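Local coordinates for enoyl-CoA hydratase (Mycolicibacterium smegmatis, PDB 7MCM), which catalyses the reversible hydration of enoyl-CoA thioesters to 3-hydroxyacyl-CoA, probably as a step in fatty acid oxidation, at residues Ala111-Ala116 and Ala137-Ser142; Arg62-Gly67 and Gly115-Ala120; Leu130-Glu135 and Val188-Ser193; Val107-Ala112 and Val126-Arg131; Val16-Ile21 and Ile56-Gly61. All coordinates share one frame; numbering follows the deposited sequence. Where two conformers were deposited one is given.

How the contacts relate
From the N terminus, contact 5 comes first, closing the beta-alpha-beta unit of strand 16-21, helix 33-48 and strand 54-59. The chain leaves that strand through 62-67, which contact 2 fastens to strand 116-118. Contact 4 crosses contact 2 in the sequence and pairs strand 109-113 with strand 130-134, its neighbour in the six-stranded sheet. Contact 1 starts from the stretch contact 4 uses, shares Gly-115 and Ala-116 with contact 2, and leads to strand 138-140 of the small sheet. Contact 3 begins where contact 4 ends, crosses contact 1, and adds strand 191-192 at the edge. Contacts 3, 4 and 5 supply three pairings of the large sheet; contacts 1 and 2 tie it to the small one.

Contact 1. Residues Ala111-Ala116 and Ala137-Ser142; sequences AAVNGA and AFFAES
Ala-116 meets Phe-138 in a contact that has no hydrogen bond between its two segments; it is carried mainly by apolar packing. The ring of Phe-138 is laid over the backbone of Ala-116 in a CH-pi arrangement, with Ala-116 CA 4.0 Å from the ring centroid and only 15° off the ring normal. CG of Phe-138 stands between its own backbone N and carbonyl carbon (chi1 64°), and this turns the ring back across the neighbouring chain. The far end of the ring then meets the methyl group, Phe-138 CZ lying 3.4 Å from Ala-116 CB.

Next to it the backbones come unusually close: the CA atoms of Gly-115 and Ala-137 are 3.7 Å apart, and Gly-115 O lies against Ala-137 CA. Ala-137 CB fits against the carbonyl oxygen of Val-113 at 3.4 Å and also packs on Val-113 CG1. Val-113 and Phe-139 meet tip to tip, both methyls of the valine reaching the outer end of the ring; CG1 is 3.9 Å from Phe-139 CZ and comes to the ring obliquely. The contact therefore joins the end of strand 109-113 and the turn after it to residues 137-139 through a small apolar cluster.

Phe-138 and Ala-140 share backbone bonds with Ala-117, and Ala-140 also with Gly-119; strand 177-178 flanks the other side of strand 138-140. Helix 120-127 covers Val-113 and Phe-139 through Ala-125, while Ile-118 of strand 116-118 packs on Phe-138.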
# COMPACT_ATOMS: atom_id res chain seq x y z
N ALA B 111 3.37 -27.89 5.51
CA ALA B 111 3.99 -28.67 4.44
C ALA B 111 4.97 -29.66 5.05
O ALA B 111 5.95 -29.26 5.69
CB ALA B 111 4.72 -27.76 3.44
N ALA B 112 4.71 -30.96 4.88
CA ALA B 112 5.65 -31.99 5.31
C ALA B 112 6.38 -32.46 4.05
O ALA B 112 5.91 -33.32 3.32
CB ALA B 112 4.92 -33.13 6.03
N VAL B 113 7.52 -31.83 3.79
CA VAL B 113 8.21 -32.00 2.51
C VAL B 113 9.04 -33.28 2.61
O VAL B 113 10.11 -33.30 3.23
CB VAL B 113 9.06 -30.77 2.17
CG1 VAL B 113 9.66 -30.88 0.76
CG2 VAL B 113 8.18 -29.50 2.29
N ASN B 114 8.55 -34.35 1.98
CA ASN B 114 9.13 -35.68 2.10
C ASN B 114 10.19 -35.97 1.04
O ASN B 114 10.85 -37.01 1.12
CB ASN B 114 8.02 -36.73 2.00
CG ASN B 114 7.21 -36.58 0.73
OD1 ASN B 114 6.53 -35.57 0.53
ND2 ASN B 114 7.30 -37.56 -0.16
N GLY B 115 10.36 -35.10 0.06
CA GLY B 115 11.32 -35.34 -1.00
C GLY B 115 11.44 -34.13 -1.89
O GLY B 115 11.17 -33.02 -1.43
N ALA B 116 11.83 -34.33 -3.14
CA ALA B 116 12.00 -33.23 -4.08
C ALA B 116 10.76 -32.34 -4.14
O ALA B 116 9.64 -32.82 -4.30
CB ALA B 116 12.30 -33.79 -5.47
N ALA B 137 14.68 -34.47 1.49
CA ALA B 137 14.01 -33.42 0.75
C ALA B 137 15.03 -32.42 0.19
O ALA B 137 16.14 -32.26 0.70
CB ALA B 137 13.02 -32.67 1.64
N PHE B 138 14.62 -31.74 -0.88
CA PHE B 138 15.34 -30.59 -1.38
C PHE B 138 14.38 -29.70 -2.14
O PHE B 138 13.28 -30.12 -2.52
CB PHE B 138 16.54 -30.98 -2.25
CG PHE B 138 16.18 -31.69 -3.52
CD1 PHE B 138 15.92 -30.97 -4.68
CD2 PHE B 138 16.14 -33.07 -3.56
CE1 PHE B 138 15.60 -31.62 -5.85
CE2 PHE B 138 15.83 -33.74 -4.75
CZ PHE B 138 15.56 -33.01 -5.89
N PHE B 139 14.79 -28.45 -2.33
CA PHE B 139 13.98 -27.42 -2.95
C PHE B 139 14.72 -26.85 -4.15
O PHE B 139 15.95 -26.73 -4.14
CB PHE B 139 13.65 -26.29 -1.96
CG PHE B 139 12.94 -26.76 -0.72
CD1 PHE B 139 13.65 -27.37 0.31
CD2 PHE B 139 11.57 -26.59 -0.58
CE1 PHE B 139 12.99 -27.82 1.46
CE2 PHE B 139 10.92 -27.03 0.56
CZ PHE B 139 11.63 -27.64 1.58
N ALA B 140 13.97 -26.52 -5.20
CA ALA B 140 14.58 -25.88 -6.36
C ALA B 140 13.54 -24.98 -7.01
O ALA B 140 12.49 -25.45 -7.46
CB ALA B 140 15.10 -26.91 -7.37
N GLU B 141 13.84 -23.69 -7.01
CA GLU B 141 13.12 -22.69 -7.80
C GLU B 141 13.69 -22.75 -9.22
O GLU B 141 14.41 -21.87 -9.67
CB GLU B 141 13.29 -21.31 -7.16
CG GLU B 141 12.33 -20.25 -7.63
CD GLU B 141 10.93 -20.44 -7.04
OE1 GLU B 141 10.37 -21.53 -7.20
OE2 GLU B 141 10.38 -19.48 -6.45
N SER B 142 13.37 -23.85 -9.91
CA SER B 142 14.12 -24.27 -11.10
C SER B 142 13.75 -23.51 -12.37
O SER B 142 14.43 -23.70 -13.39
CB SER B 142 13.90 -25.76 -11.34
OG SER B 142 12.52 -26.04 -11.51

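Contact 2. Residues Arg62-Gly67 and Gly115-Ala120; sequences RFFSAG and GAAIGA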
# COMPACT_ATOMS: atom_id res chain seq x y z
N ARG B 62 8.34 -40.94 -3.25
CA ARG B 62 9.66 -40.34 -3.14
C ARG B 62 9.65 -38.82 -3.28
O ARG B 62 10.58 -38.16 -2.80
CB ARG B 62 10.55 -40.92 -4.23
CG ARG B 62 12.02 -40.99 -3.90
CD ARG B 62 12.80 -41.26 -5.17
NE ARG B 62 11.93 -41.72 -6.25
CZ ARG B 62 12.28 -41.78 -7.53
NH1 ARG B 62 13.49 -41.42 -7.94
NH2 ARG B 62 11.39 -42.22 -8.43
N PHE B 63 8.63 -38.25 -3.92
CA PHE B 63 8.57 -36.83 -4.23
C PHE B 63 7.57 -36.14 -3.32
O PHE B 63 6.57 -36.74 -2.92
CB PHE B 63 8.13 -36.59 -5.68
CG PHE B 63 9.12 -37.06 -6.72
CD1 PHE B 63 9.11 -38.37 -7.16
CD2 PHE B 63 10.03 -36.17 -7.29
CE1 PHE B 63 10.00 -38.80 -8.12
CE2 PHE B 63 10.92 -36.60 -8.26
CZ PHE B 63 10.90 -37.92 -8.67
N PHE B 64 7.86 -34.89 -2.96
CA PHE B 64 6.79 -34.01 -2.50
C PHE B 64 5.97 -33.55 -3.69
O PHE B 64 4.78 -33.88 -3.82
CB PHE B 64 7.37 -32.82 -1.71
CG PHE B 64 6.34 -31.81 -1.27
CD1 PHE B 64 5.52 -32.07 -0.17
CD2 PHE B 64 6.20 -30.60 -1.94
CE1 PHE B 64 4.57 -31.13 0.24
CE2 PHE B 64 5.26 -29.65 -1.52
CZ PHE B 64 4.45 -29.92 -0.43
N SER B 65 6.61 -32.82 -4.61
CA SER B 65 6.01 -32.49 -5.90
C SER B 65 7.13 -32.07 -6.85
O SER B 65 7.86 -31.11 -6.56
CB SER B 65 4.99 -31.37 -5.76
OG SER B 65 4.58 -30.91 -7.04
N ALA B 66 7.27 -32.80 -7.98
CA ALA B 66 8.19 -32.39 -9.04
C ALA B 66 7.70 -31.19 -9.80
O ALA B 66 8.35 -30.89 -10.81
CB ALA B 66 8.43 -33.52 -10.04
N GLY B 67 6.61 -30.56 -9.34
CA GLY B 67 6.04 -29.38 -9.97
C GLY B 67 5.21 -29.61 -11.22
O GLY B 67 3.98 -29.55 -11.15
N GLY B 115 10.36 -35.10 0.06
CA GLY B 115 11.32 -35.34 -1.00
C GLY B 115 11.44 -34.13 -1.89
O GLY B 115 11.17 -33.02 -1.43
N ALA B 116 11.83 -34.33 -3.14
CA ALA B 116 12.00 -33.23 -4.08
C ALA B 116 10.76 -32.34 -4.14
O ALA B 116 9.64 -32.82 -4.30
CB ALA B 116 12.30 -33.79 -5.47
N ALA B 117 10.99 -31.04 -4.00
CA ALA B 117 9.98 -30.01 -4.21
C ALA B 117 10.58 -29.06 -5.24
O ALA B 117 11.43 -28.22 -4.91
CB ALA B 117 9.64 -29.29 -2.90
N ILE B 118 10.14 -29.19 -6.49
CA ILE B 118 10.78 -28.57 -7.65
C ILE B 118 9.76 -27.70 -8.36
O ILE B 118 8.62 -28.13 -8.57
CB ILE B 118 11.31 -29.65 -8.63
CG1 ILE B 118 12.29 -30.58 -7.91
CG2 ILE B 118 11.98 -29.00 -9.88
CD1 ILE B 118 12.74 -31.78 -8.78
N GLY B 119 10.17 -26.52 -8.78
CA GLY B 119 9.29 -25.71 -9.60
C GLY B 119 8.02 -25.35 -8.85
O GLY B 119 8.06 -24.80 -7.74
N ALA B 120 6.88 -25.65 -9.46
CA ALA B 120 5.61 -25.38 -8.81
C ALA B 120 5.52 -26.08 -7.46
O ALA B 120 4.86 -25.57 -6.54
CB ALA B 120 4.45 -25.82 -9.73
O HOH W 1 13.03 -36.89 -3.79
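Ser-65 and Ile-118 are joined by the straightest bond of the contact, Ile-118 N to Ser-65 O at 3.0 Å with 166° at the hydrogen, the donor sitting nearly along the C=O axis. One step back, Ala-116 O receives Ser-65 N at 3.0 Å, in the carbonyl plane, and a second, weak bond from Phe-64 N. One oxygen thus holds two consecutive amides where the chain turns its corner at Phe-64. Ser-65 OG accepts the amide of Gly-67 at 3.1 Å, an ST turn, and is also bonded to Asn-28 O; that pair of bonds fixes the rotation of the hydroxyl. At the other end a water bridges the segments, giving a proton to Arg-62 O and accepting one from Ala-116 N.

Gly-115 CA points a hydrogen almost straight at Arg-62 O, 3.4 Å away, and with no side chain in between the two chains can lie this close. Gly-67 CA comes similarly near to Ile-118 O.

Apolar groups fill in on both sides of the paired backbones. Phe-63 CD2 meets Ala-116 CB at 3.8 Å on one side, and Phe-64, whose CG is anti to its backbone N (chi1 176°), places CD2 by Ala-117 CB on the other.

Held largely through backbone atoms, the loop brings Gly-67 up to Ala-120, the first residue of helix 120-127, whose N-cap is Gly-119. In crotonase-family relatives amides from these two regions form the oxyanion hole for the thioester carbonyl; the placement of the two segments side by side is consistent with such a site here.

Contact 3. Residues Leu130-Glu135 and Val188-Ser193; sequences LRIAAE and VNEVLS
Strand 191-192 forms, within the chain, an outer edge of the six-stranded sheet of this crotonase fold, and it pairs in parallel with strand 130-134 through Ala-133 and Val-191 and through Ala-134 and Leu-192. The backbone bonds alternate: Arg-131 O takes Asn-189 N at 2.8 Å, Ala-133 N gives to Glu-190 O at 3.0 Å, and Ala-133 O takes Leu-192 N at 2.8 Å. A fourth, from Glu-135 N to Leu-192 O, is weak, bent to 128° at the hydrogen.

On the Ala-133 side of the sheet Val-188 bridges two residues of the partner. Its CG1, anti to the carbonyl carbon (chi1 -55°), lies 3.9 Å from Arg-131 CB and 4.0 Å from Ala-133 CB. On the other side Ile-132 CD1 reaches Leu-192 CD1 at 4.0 Å, the two side chains slanting across each other. Near the start of the pairing Leu-130 CD2 rests 3.6 Å from Asn-189 ND2. Helix 197-209 packs on Leu-130, Ile-132 and Leu-192, and helix 179-185 on Val-188 and Val-191.

A second subunit covers the end at Leu-130, Arg-131 and Asn-189, where its Arg-166 makes a weak bond to Asn-189 O. The guanidinium of Arg-131 is held by Leu-187 O among others. Arg-131 O, Ala-133 N and O, and Glu-190 O are thus satisfied across the pairing, whereas Arg-131 N is met by a water.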
# COMPACT_ATOMS: atom_id res chain seq x y z
N LEU B 130 3.71 -23.34 7.52
CA LEU B 130 4.86 -23.90 8.21
C LEU B 130 5.43 -24.99 7.33
O LEU B 130 4.67 -25.70 6.67
CB LEU B 130 4.47 -24.53 9.57
CG LEU B 130 3.97 -23.59 10.66
CD1 LEU B 130 3.55 -24.35 11.88
CD2 LEU B 130 5.11 -22.67 10.99
N ARG B 131 6.76 -25.13 7.32
CA ARG B 131 7.41 -26.21 6.59
C ARG B 131 8.31 -26.99 7.52
O ARG B 131 9.05 -26.41 8.32
CB ARG B 131 8.25 -25.69 5.43
CG ARG B 131 7.47 -25.31 4.20
CD ARG B 131 8.22 -24.20 3.44
NE ARG B 131 8.32 -23.00 4.25
CZ ARG B 131 7.31 -22.18 4.47
NH1 ARG B 131 6.10 -22.43 3.97
NH2 ARG B 131 7.50 -21.09 5.20
N ILE B 132 8.24 -28.32 7.41
CA ILE B 132 9.25 -29.22 7.95
C ILE B 132 9.61 -30.19 6.83
O ILE B 132 8.83 -30.39 5.89
CB ILE B 132 8.76 -29.98 9.21
CG1 ILE B 132 7.59 -30.88 8.86
CG2 ILE B 132 8.30 -29.01 10.29
CD1 ILE B 132 7.10 -31.71 10.04
N ALA B 133 10.79 -30.80 6.94
CA ALA B 133 11.33 -31.57 5.82
C ALA B 133 12.00 -32.85 6.30
O ALA B 133 12.55 -32.91 7.40
CB ALA B 133 12.35 -30.76 5.00
N ALA B 134 11.93 -33.87 5.44
CA ALA B 134 12.74 -35.07 5.56
C ALA B 134 14.17 -34.78 5.13
O ALA B 134 14.43 -33.89 4.32
CB ALA B 134 12.18 -36.20 4.70
N GLU B 135 15.11 -35.59 5.65
CA GLU B 135 16.51 -35.42 5.30
C GLU B 135 16.75 -35.59 3.80
O GLU B 135 17.73 -35.05 3.28
CB GLU B 135 17.39 -36.41 6.09
CG GLU B 135 17.45 -36.09 7.59
CD GLU B 135 18.34 -37.03 8.38
OE1 GLU B 135 18.76 -38.07 7.83
OE2 GLU B 135 18.62 -36.73 9.56
N VAL B 188 12.74 -24.19 6.16
CA VAL B 188 11.99 -25.15 6.97
C VAL B 188 12.38 -24.95 8.44
O VAL B 188 13.44 -24.43 8.77
CB VAL B 188 12.25 -26.62 6.56
CG1 VAL B 188 11.96 -26.83 5.09
CG2 VAL B 188 13.68 -27.03 6.91
N ASN B 189 11.47 -25.38 9.33
CA ASN B 189 11.64 -25.23 10.77
C ASN B 189 12.35 -26.42 11.41
O ASN B 189 12.94 -26.27 12.48
CB ASN B 189 10.29 -25.05 11.45
CG ASN B 189 9.67 -23.69 11.19
OD1 ASN B 189 10.22 -22.88 10.45
ND2 ASN B 189 8.51 -23.44 11.81
N GLU B 190 12.26 -27.60 10.81
CA GLU B 190 12.99 -28.74 11.34
C GLU B 190 13.19 -29.77 10.23
O GLU B 190 12.44 -29.82 9.25
CB GLU B 190 12.30 -29.37 12.56
CG GLU B 190 10.85 -29.74 12.37
CD GLU B 190 10.18 -30.26 13.65
OE1 GLU B 190 10.88 -30.82 14.52
OE2 GLU B 190 8.94 -30.11 13.77
N VAL B 191 14.25 -30.55 10.38
CA VAL B 191 14.61 -31.60 9.44
C VAL B 191 14.57 -32.91 10.20
O VAL B 191 15.20 -33.04 11.26
CB VAL B 191 15.99 -31.37 8.80
CG1 VAL B 191 16.41 -32.57 7.97
CG2 VAL B 191 15.98 -30.10 7.97
N LEU B 192 13.82 -33.88 9.68
CA LEU B 192 13.63 -35.16 10.35
C LEU B 192 14.08 -36.28 9.43
O LEU B 192 14.13 -36.13 8.21
CB LEU B 192 12.15 -35.33 10.73
CG LEU B 192 11.83 -34.08 11.56
CD1 LEU B 192 10.71 -33.25 10.97
CD2 LEU B 192 11.60 -34.42 13.00
N SER B 193 14.43 -37.42 10.04
CA SER B 193 14.66 -38.60 9.23
C SER B 193 13.39 -38.93 8.45
O SER B 193 12.28 -38.54 8.83
CB SER B 193 15.08 -39.79 10.10
OG SER B 193 13.96 -40.32 10.80
O HOH W 2 8.72 -23.03 7.92
O HOH W 3 18.24 -34.24 10.86

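Contact 4. Residues Val107-Ala112 and Val126-Arg131; sequences VPVIAA and VMCDLR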
# COMPACT_ATOMS: atom_id res chain seq x y z
N VAL B 107 -7.77 -22.71 7.40
CA VAL B 107 -7.08 -23.50 8.42
C VAL B 107 -5.58 -23.45 8.13
O VAL B 107 -5.18 -23.34 6.96
CB VAL B 107 -7.61 -24.94 8.49
CG1 VAL B 107 -9.15 -24.96 8.44
CG2 VAL B 107 -7.05 -25.79 7.41
N PRO B 108 -4.74 -23.49 9.17
CA PRO B 108 -3.29 -23.56 8.95
C PRO B 108 -2.91 -24.81 8.17
O PRO B 108 -3.50 -25.88 8.35
CB PRO B 108 -2.72 -23.61 10.37
CG PRO B 108 -3.83 -23.23 11.29
CD PRO B 108 -5.12 -23.39 10.58
N VAL B 109 -1.89 -24.67 7.31
CA VAL B 109 -1.38 -25.75 6.48
C VAL B 109 0.09 -25.96 6.79
O VAL B 109 0.91 -25.04 6.64
CB VAL B 109 -1.58 -25.46 4.98
CG1 VAL B 109 -1.05 -26.62 4.17
CG2 VAL B 109 -3.06 -25.23 4.65
N ILE B 110 0.45 -27.18 7.17
CA ILE B 110 1.83 -27.58 7.40
C ILE B 110 2.31 -28.37 6.19
O ILE B 110 1.72 -29.40 5.84
CB ILE B 110 1.95 -28.41 8.69
CG1 ILE B 110 1.63 -27.56 9.92
CG2 ILE B 110 3.34 -29.04 8.83
CD1 ILE B 110 1.17 -28.45 11.09
N ALA B 111 3.37 -27.89 5.51
CA ALA B 111 3.99 -28.67 4.44
C ALA B 111 4.97 -29.66 5.05
O ALA B 111 5.95 -29.26 5.69
CB ALA B 111 4.72 -27.76 3.44
N ALA B 112 4.71 -30.96 4.88
CA ALA B 112 5.65 -31.99 5.31
C ALA B 112 6.38 -32.46 4.05
O ALA B 112 5.91 -33.32 3.32
CB ALA B 112 4.92 -33.13 6.03
N VAL B 126 6.30 -23.41 -0.12
CA VAL B 126 6.56 -22.08 0.38
C VAL B 126 5.27 -21.30 0.63
O VAL B 126 5.26 -20.37 1.44
CB VAL B 126 7.49 -21.39 -0.64
CG1 VAL B 126 7.77 -20.02 -0.26
CG2 VAL B 126 8.81 -22.18 -0.74
N MET B 127 4.19 -21.65 -0.04
CA MET B 127 2.90 -21.00 0.19
C MET B 127 2.20 -21.50 1.45
O MET B 127 1.21 -20.89 1.88
CB MET B 127 1.97 -21.24 -0.99
CG MET B 127 2.36 -20.53 -2.26
SD MET B 127 1.38 -21.23 -3.63
CE MET B 127 2.35 -20.59 -4.99
N CYS B 128 2.64 -22.63 2.00
CA CYS B 128 2.08 -23.16 3.24
C CYS B 128 2.55 -22.34 4.44
O CYS B 128 3.50 -21.56 4.34
CB CYS B 128 2.45 -24.64 3.39
SG CYS B 128 1.70 -25.70 2.10
N ASP B 129 1.87 -22.51 5.57
CA ASP B 129 2.15 -21.65 6.73
C ASP B 129 3.44 -22.05 7.43
O ASP B 129 4.18 -21.18 7.91
CB ASP B 129 0.98 -21.68 7.72
CG ASP B 129 -0.32 -21.19 7.09
OD1 ASP B 129 -0.34 -20.05 6.58
OD2 ASP B 129 -1.30 -21.95 7.06
N LEU B 130 3.71 -23.34 7.52
CA LEU B 130 4.86 -23.90 8.21
C LEU B 130 5.43 -24.99 7.33
O LEU B 130 4.67 -25.70 6.67
CB LEU B 130 4.47 -24.53 9.57
CG LEU B 130 3.97 -23.59 10.66
CD1 LEU B 130 3.55 -24.35 11.88
CD2 LEU B 130 5.11 -22.67 10.99
N ARG B 131 6.76 -25.13 7.32
CA ARG B 131 7.41 -26.21 6.59
C ARG B 131 8.31 -26.99 7.52
O ARG B 131 9.05 -26.41 8.32
CB ARG B 131 8.25 -25.69 5.43
CG ARG B 131 7.47 -25.31 4.20
CD ARG B 131 8.22 -24.20 3.44
NE ARG B 131 8.32 -23.00 4.25
CZ ARG B 131 7.31 -22.18 4.47
NH1 ARG B 131 6.10 -22.43 3.97
NH2 ARG B 131 7.50 -21.09 5.20
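Val-109 is gripped at both backbone polar atoms by Asp-129. CG of Asp-129 is anti to the carbonyl carbon (chi1 -60°), which swings the carboxylate back over the start of the opposite strand; OD2 takes Val-109 N at 2.8 Å through its anti lone pair, the one away from the other oxygen. In return Asp-129 N donates to Val-109 O at 2.9 Å, in the plane of that carbonyl, and Leu-130 N adds a weak, long bond to the same oxygen. OD2 also makes a salt bridge to Lys-220, whose positive charge would be expected to steady the buried carboxylate.

Cys-128, just before the aspartate, packs on Val-109 and Ala-111. Its SG, beside its own backbone N, fits between Val-109 CG1 at 3.6 Å and the methyl of Ala-111, while its CB touches that methyl as well. Val-109 presents CG1 to the sulphur because this branch stands anti to its backbone N (chi1 -179°).

In this crotonase fold the chain passes from strand 109-113 through strand 116-118 and helix 120-127 before strand 130-134 returns to pair in parallel with the first. Ala-111 N bonds Leu-130 O at 2.8 Å and carries the pairing on.

Ile-110 runs alongside Leu-130 in the same direction, its CG1 against Leu-130 CB, with helix 197-209 over both. Ala-111 CB packs on Arg-131 CG at 3.8 Å. Beyond this the arginine chain bends, and NH1 folds back to Cys-128 O at 2.8 Å; the oxygen lies in the guanidinium plane, although the donor stands above the carbonyl plane, and Ala-125 O is a further partner of NH1.

Contact 5. Residues Val16-Ile21 and Ile56-Gly61; sequences VQTWTI and ILTGAG
Ile-56 loses more surface in this pairing than any other residue, lying between Val-16 and Thr-18 of the neighbouring strand. Its amide donates to Gln-17 O and its carbonyl accepts Trp-19 N, each at 2.8 Å and close to straight. The side chain passes over that of Val-16 at an angle, Ile-56 CD1 touching Val-16 CG1 at 3.9 Å, and its CB comes near Thr-18 OG1.

Ile-21 holds the far end. Its N bonds Thr-58 O at 2.8 Å, and its O takes Ala-60 N at 2.9 Å, so that the pairing runs on past the glycine at Gly-59. Ile-21 CG1 meets Leu-57 CD1 at 4.0 Å on the opposite side of the sheet from Ile-56. Leu-57, with CG anti to its backbone N (chi1 176°), directs the same CD1 to Trp-19 CB at 4.0 Å, linking two residues of strand 16-21. Trp-19 itself turns its indole away, where NE1 bonds Gln-17 OE1 at 2.9 Å with the oxygen in the ring plane. Midway, Thr-58 N completes the regular pattern with Trp-19 O.

The two strands are parallel, 22° apart, and belong to a beta-alpha-beta unit whose helix 33-48 covers Trp-19 and Ile-21. Strand 8-13 flanks strand 16-21, antiparallel to it; strand 109-113 pairs with the far side of 54-59, and Thr-58 OG1 bonds Ala-112 O there. Helix 197-209 lies over Val-16, Thr-18 and Ile-56.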
# COMPACT_ATOMS: atom_id res chain seq x y z
N VAL B 16 -7.34 -32.97 12.49
CA VAL B 16 -6.23 -32.84 11.56
C VAL B 16 -6.55 -33.64 10.31
O VAL B 16 -6.81 -34.84 10.39
CB VAL B 16 -4.91 -33.32 12.19
CG1 VAL B 16 -3.75 -33.15 11.20
CG2 VAL B 16 -4.64 -32.56 13.48
N GLN B 17 -6.50 -32.98 9.15
CA GLN B 17 -6.61 -33.65 7.87
C GLN B 17 -5.23 -33.74 7.23
O GLN B 17 -4.44 -32.79 7.32
CB GLN B 17 -7.55 -32.92 6.90
CG GLN B 17 -9.00 -33.24 7.04
CD GLN B 17 -9.82 -32.61 5.94
OE1 GLN B 17 -9.32 -31.81 5.15
NE2 GLN B 17 -11.11 -32.94 5.90
N THR B 18 -4.94 -34.86 6.60
CA THR B 18 -3.74 -34.98 5.78
C THR B 18 -4.15 -35.04 4.32
O THR B 18 -5.03 -35.83 3.95
CB THR B 18 -2.93 -36.21 6.18
OG1 THR B 18 -2.62 -36.12 7.57
CG2 THR B 18 -1.62 -36.25 5.39
N TRP B 19 -3.53 -34.19 3.51
CA TRP B 19 -3.70 -34.18 2.07
C TRP B 19 -2.41 -34.72 1.46
O TRP B 19 -1.34 -34.14 1.67
CB TRP B 19 -3.97 -32.77 1.54
CG TRP B 19 -5.17 -32.08 2.13
CD1 TRP B 19 -6.09 -32.61 2.98
CD2 TRP B 19 -5.56 -30.73 1.88
NE1 TRP B 19 -7.05 -31.67 3.28
CE2 TRP B 19 -6.74 -30.50 2.62
CE3 TRP B 19 -5.04 -29.69 1.11
CZ2 TRP B 19 -7.41 -29.28 2.59
CZ3 TRP B 19 -5.70 -28.47 1.09
CH2 TRP B 19 -6.86 -28.27 1.83
N THR B 20 -2.51 -35.83 0.73
CA THR B 20 -1.35 -36.46 0.12
C THR B 20 -1.46 -36.30 -1.39
O THR B 20 -2.37 -36.86 -2.02
CB THR B 20 -1.24 -37.93 0.51
OG1 THR B 20 -1.27 -38.06 1.93
CG2 THR B 20 0.07 -38.49 0.01
N ILE B 21 -0.52 -35.54 -1.97
CA ILE B 21 -0.44 -35.40 -3.42
C ILE B 21 -0.12 -36.76 -4.00
O ILE B 21 0.84 -37.42 -3.58
CB ILE B 21 0.64 -34.38 -3.79
CG1 ILE B 21 0.37 -33.03 -3.12
CG2 ILE B 21 0.74 -34.26 -5.34
CD1 ILE B 21 1.57 -32.09 -3.15
N ILE B 56 -2.19 -31.09 7.11
CA ILE B 56 -0.82 -31.49 6.78
C ILE B 56 -0.79 -31.83 5.29
O ILE B 56 -1.51 -32.72 4.83
CB ILE B 56 -0.37 -32.70 7.60
CG1 ILE B 56 -0.29 -32.37 9.10
CG2 ILE B 56 0.96 -33.23 7.05
CD1 ILE B 56 -0.08 -33.62 9.99
N LEU B 57 0.07 -31.14 4.54
CA LEU B 57 0.20 -31.37 3.10
C LEU B 57 1.51 -32.08 2.82
O LEU B 57 2.57 -31.62 3.23
CB LEU B 57 0.14 -30.04 2.33
CG LEU B 57 0.35 -30.12 0.81
CD1 LEU B 57 -0.77 -30.92 0.13
CD2 LEU B 57 0.45 -28.70 0.25
N THR B 58 1.44 -33.21 2.11
CA THR B 58 2.63 -34.02 1.88
C THR B 58 2.45 -34.76 0.55
O THR B 58 1.40 -34.69 -0.08
CB THR B 58 2.86 -34.97 3.06
OG1 THR B 58 4.19 -35.47 3.05
CG2 THR B 58 1.87 -36.12 3.03
N GLY B 59 3.50 -35.45 0.12
CA GLY B 59 3.49 -36.16 -1.16
C GLY B 59 3.60 -37.66 -0.97
O GLY B 59 4.31 -38.12 -0.07
N ALA B 60 2.91 -38.43 -1.82
CA ALA B 60 3.05 -39.87 -1.82
C ALA B 60 4.37 -40.29 -2.47
O ALA B 60 4.77 -39.75 -3.51
CB ALA B 60 1.88 -40.54 -2.56
N GLY B 61 5.04 -41.26 -1.87
CA GLY B 61 6.23 -41.82 -2.48
C GLY B 61 7.47 -40.97 -2.24
O GLY B 61 7.63 -40.34 -1.19